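Local coordinates for protein pectinesterase (Sitophilus oryzae, PDB 4PMH) that hydrolyses the methyl esters of pectin, releasing methanol, and probably plays an important role in the weevil's digestion of plant cell walls, at residues 317-320 and 321-325; 159-162 and 163-166. All blocks are in the same frame, centred on the assembly; numbering follows the deposited sequence.

Contact 1 (317-320 and 321-325)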
loop_
_atom_site.group_PDB
_atom_site.type_symbol
_atom_site.label_atom_id
_atom_site.label_comp_id
_atom_site.label_asym_id
_atom_site.label_seq_id
_atom_site.Cartn_x
_atom_site.Cartn_y
_atom_site.Cartn_z
ATOM N N SER A 317 15.507 1.950 -9.878
ATOM C CA SER A 317 15.207 0.739 -9.162
ATOM C C SER A 317 15.689 -0.485 -9.952
ATOM O O SER A 317 15.944 -0.415 -11.162
ATOM C CB SER A 317 13.714 0.657 -8.889
ATOM O OG SER A 317 13.331 1.632 -7.936
ATOM N N THR A 318 15.811 -1.590 -9.232
ATOM C CA THR A 318 16.151 -2.868 -9.806
ATOM C C THR A 318 14.866 -3.635 -10.137
ATOM O O THR A 318 14.034 -3.860 -9.271
ATOM C CB THR A 318 16.998 -3.673 -8.807
ATOM O OG1 THR A 318 18.249 -2.989 -8.581
ATOM C CG2 THR A 318 17.265 -5.071 -9.327
ATOM N N ILE A 319 14.699 -4.024 -11.386
ATOM C CA ILE A 319 13.525 -4.791 -11.794
ATOM C C ILE A 319 14.027 -6.147 -12.270
ATOM O O ILE A 319 14.794 -6.217 -13.236
ATOM C CB ILE A 319 12.745 -4.084 -12.904
ATOM C CG1 ILE A 319 12.375 -2.652 -12.461
ATOM C CG2 ILE A 319 11.501 -4.870 -13.269
ATOM C CD1 ILE A 319 11.603 -1.854 -13.497
ATOM N N ASP A 320 13.627 -7.228 -11.604
ATOM C CA ASP A 320 14.140 -8.541 -12.008
ATOM C C ASP A 320 13.361 -9.058 -13.209
ATOM O O ASP A 320 12.348 -8.492 -13.589
ATOM C CB ASP A 320 14.174 -9.531 -10.844
ATOM C CG ASP A 320 15.264 -9.203 -9.826
ATOM O OD1 ASP A 320 16.264 -8.548 -10.158
ATOM O OD2 ASP A 320 15.138 -9.564 -8.655
ATOM N N GLY A 321 13.879 -10.107 -13.833
ATOM C CA GLY A 321 13.311 -10.627 -15.056
ATOM C C GLY A 321 12.080 -11.456 -14.815
ATOM O O GLY A 321 11.975 -12.557 -15.319
ATOM N N ILE A 322 11.137 -10.914 -14.061
ATOM C CA ILE A 322 9.895 -11.597 -13.757
ATOM C C ILE A 322 8.744 -10.970 -14.542
ATOM O O ILE A 322 7.632 -11.487 -14.541
ATOM C CB ILE A 322 9.597 -11.513 -12.255
ATOM C CG1 ILE A 322 9.497 -10.053 -11.798
ATOM C CG2 ILE A 322 10.701 -12.224 -11.474
ATOM C CD1 ILE A 322 8.770 -9.871 -10.491
ATOM N N ILE A 323 9.021 -9.857 -15.222
ATOM C CA ILE A 323 7.974 -9.115 -15.917
ATOM C C ILE A 323 8.046 -9.264 -17.418
ATOM O O ILE A 323 9.072 -9.658 -17.998
ATOM C CB ILE A 323 8.000 -7.605 -15.585
ATOM C CG1 ILE A 323 9.326 -6.964 -16.038
ATOM C CG2 ILE A 323 7.769 -7.392 -14.096
ATOM C CD1 ILE A 323 9.196 -5.507 -16.415
ATOM N N ASN A 324 6.930 -8.924 -18.035
ATOM C CA ASN A 324 6.855 -8.773 -19.465
ATOM C C ASN A 324 7.657 -7.542 -19.903
ATOM O O ASN A 324 7.206 -6.417 -19.778
ATOM C CB ASN A 324 5.405 -8.624 -19.875
ATOM C CG ASN A 324 5.228 -8.729 -21.358
ATOM O OD1 ASN A 324 6.090 -8.314 -22.121
ATOM N ND2 ASN A 324 4.108 -9.297 -21.780
ATOM N N THR A 325 8.834 -7.791 -20.444
ATOM C CA THR A 325 9.829 -6.754 -20.683
ATOM C C THR A 325 9.448 -5.801 -21.827
ATOM O O THR A 325 9.921 -4.654 -21.867
ATOM C CB THR A 325 11.218 -7.419 -20.895
ATOM O OG1 THR A 325 11.966 -7.336 -19.677
ATOM C CG2 THR A 325 12.024 -6.781 -22.002
#

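Contact 2 (159-162 and 163-166)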
loop_
_atom_site.group_PDB
_atom_site.type_symbol
_atom_site.label_atom_id
_atom_site.label_comp_id
_atom_site.label_asym_id
_atom_site.label_seq_id
_atom_site.Cartn_x
_atom_site.Cartn_y
_atom_site.Cartn_z
ATOM N N VAL A 159 1.071 8.841 11.930
ATOM C CA VAL A 159 1.396 7.554 12.468
ATOM C C VAL A 159 2.689 7.038 11.851
ATOM O O VAL A 159 2.890 7.138 10.632
ATOM C CB VAL A 159 0.271 6.525 12.182
ATOM C CG1 VAL A 159 0.705 5.148 12.617
ATOM C CG2 VAL A 159 -0.995 6.937 12.892
ATOM N N GLN A 160 3.534 6.463 12.704
ATOM C CA GLN A 160 4.728 5.756 12.299
ATOM C C GLN A 160 4.546 4.254 12.625
ATOM O O GLN A 160 4.133 3.896 13.741
ATOM C CB GLN A 160 5.962 6.321 13.033
ATOM C CG GLN A 160 6.236 7.800 12.758
ATOM C CD GLN A 160 7.463 8.323 13.494
ATOM O OE1 GLN A 160 7.915 7.730 14.482
ATOM N NE2 GLN A 160 7.982 9.453 13.045
ATOM N N ILE A 161 4.818 3.388 11.643
ATOM C CA ILE A 161 4.747 1.941 11.822
ATOM C C ILE A 161 6.145 1.416 11.546
ATOM O O ILE A 161 6.686 1.658 10.470
ATOM C CB ILE A 161 3.740 1.279 10.841
ATOM C CG1 ILE A 161 2.325 1.795 11.061
ATOM C CG2 ILE A 161 3.751 -0.227 11.033
ATOM C CD1 ILE A 161 1.332 1.308 10.000
ATOM N N VAL A 162 6.736 0.715 12.508
ATOM C CA VAL A 162 8.174 0.438 12.472
ATOM C C VAL A 162 8.462 -0.977 12.936
ATOM O O VAL A 162 7.859 -1.437 13.900
ATOM C CB VAL A 162 8.918 1.403 13.411
ATOM C CG1 VAL A 162 10.430 1.217 13.321
ATOM C CG2 VAL A 162 8.507 2.830 13.119
ATOM N N ASN A 163 9.389 -1.654 12.257
ATOM C CA ASN A 163 9.944 -2.916 12.746
ATOM C C ASN A 163 8.879 -3.968 13.114
ATOM O O ASN A 163 8.880 -4.532 14.188
ATOM C CB ASN A 163 10.871 -2.648 13.946
ATOM C CG ASN A 163 11.736 -3.853 14.300
ATOM O OD1 ASN A 163 12.150 -4.600 13.423
ATOM N ND2 ASN A 163 12.019 -4.030 15.578
ATOM N N LEU A 164 7.983 -4.267 12.201
ATOM C CA LEU A 164 7.010 -5.291 12.490
ATOM C C LEU A 164 6.425 -5.805 11.187
ATOM O O LEU A 164 6.656 -5.233 10.112
ATOM C CB LEU A 164 5.924 -4.746 13.442
ATOM C CG LEU A 164 5.172 -3.478 13.036
ATOM C CD1 LEU A 164 4.142 -3.778 11.950
ATOM C CD2 LEU A 164 4.491 -2.836 14.236
ATOM N N SER A 165 5.694 -6.899 11.296
ATOM C CA SER A 165 5.121 -7.573 10.143
ATOM C C SER A 165 3.597 -7.554 10.247
ATOM O O SER A 165 3.026 -7.891 11.294
ATOM C CB SER A 165 5.612 -9.024 10.100
ATOM O OG SER A 165 7.026 -9.130 9.947
ATOM N N ILE A 166 2.937 -7.210 9.149
ATOM C CA ILE A 166 1.493 -7.239 9.086
ATOM C C ILE A 166 1.096 -8.151 7.948
ATOM O O ILE A 166 1.574 -7.993 6.827
ATOM C CB ILE A 166 0.868 -5.836 8.828
ATOM C CG1 ILE A 166 1.374 -4.795 9.843
ATOM C CG2 ILE A 166 -0.640 -5.911 8.893
ATOM C CD1 ILE A 166 1.144 -3.357 9.435
#

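Contact 1 (317-320 and 321-325)
I319 and I323 supply the apolar part of this local contact, meeting across a sharp bend of the chain. The I319 branch that touches is CG2, which lies anti to the backbone N and beside the carbonyl carbon, on the side where the chain folds back. From there I319 CG2 reaches I323 CD1 at 4.0 Å and I323 CG1 at 4.1 Å, so two successive carbons of I323 border a single methyl group. The two side chains cross at about a right angle. L288, on strand 286-290, and R10 touch both isoleucines, so the pair is part of a larger packed layer.

The polar part is made by the backbone. I322 N donates to D320 O over 2.7 Å, but the angle at the hydrogen is 148° and the bond is weak: the tight ring that this bond closes around G321 does not allow a straight N-H approach. I322 CG1 comes within 3.7 Å of D320 O as well, so carbon and nitrogen of one residue both lie close to this carbonyl. The carboxylate of D320 turns away from the bend, and its OD2 is hydrogen-bonded to T275 OG1 on the adjacent strand 273-276. I322 meanwhile touches W280 and S281 of helix 278-283.

With phi/psi of -78/51°, G321 is the centre of an inverse gamma turn, which leads the chain out of strand 318-319, an outermost strand of its parallel sheet in the beta-helix characteristic of pectinesterases.

Contact 2 (159-162 and 163-166)
L164 folds its side chain back over the end of the preceding strand, and its carbons meet V162 O and the CG2 methyl of I161. L164 CB comes first, 3.9 Å from V162 O. A chi1 of 55° places CG between the backbone N and the carbonyl carbon, which turns the branch point back along the chain, so that L164 CG is 3.5 Å from V162 O. Beyond it the two methyls part: L164 CD1 packs on I161 CG2 at 3.7 Å, while L164 CD2 is 3.7 Å from V162 O. The leucine and I161 are set obliquely to each other, and the same I161 methyl also faces I166, with I161 CG2 to I166 CD1 at 4.4 Å.

Replacing L164 by an alanine would probably leave I161 CG2 without its nearer neighbour and open a gap between I161 CG2 and V162 O, where the leucine methyls now lie.

N163, at phi/psi 52/54°, takes a left-handed conformation that breaks the extended run. V162 O and L164 N are 3.3 Å apart, but the angle is too poor for a hydrogen bond, so no bond across the corner closes it. N163 ND2 donates to G93 O, at the end of strand 89-93, and to G95 O just beyond it.

Strand 160-162 thus passes through one corner into strand 165-168, each belonging to a different parallel sheet. Inside that corner, I161 and I166 both touch F152 of strand 152-154 and L181 of strand 181-183; V162, pointing away from the bend, lies against Y92 of strand 89-93 and I35.

In the fold
Contact 2 precedes contact 1 along the chain, and both mark corners of the beta-helix: their centres are 27 Å apart and their nearest atoms about 19 Å, so they do not touch. One parallel sheet connects them. Strand 165-168 follows the bend in contact 2, and strand 318-319 leads into the turn of contact 1; strands 194-196, 220-223, 240-243 and 273-276 lie between the two. Contact 1 sits at an edge of that sheet, its centre about 20 Å from the chain centre, against about 13 Å for contact 2. Both lie away from D200 and D226, the probable proton donor and nucleophile, and are structural packing.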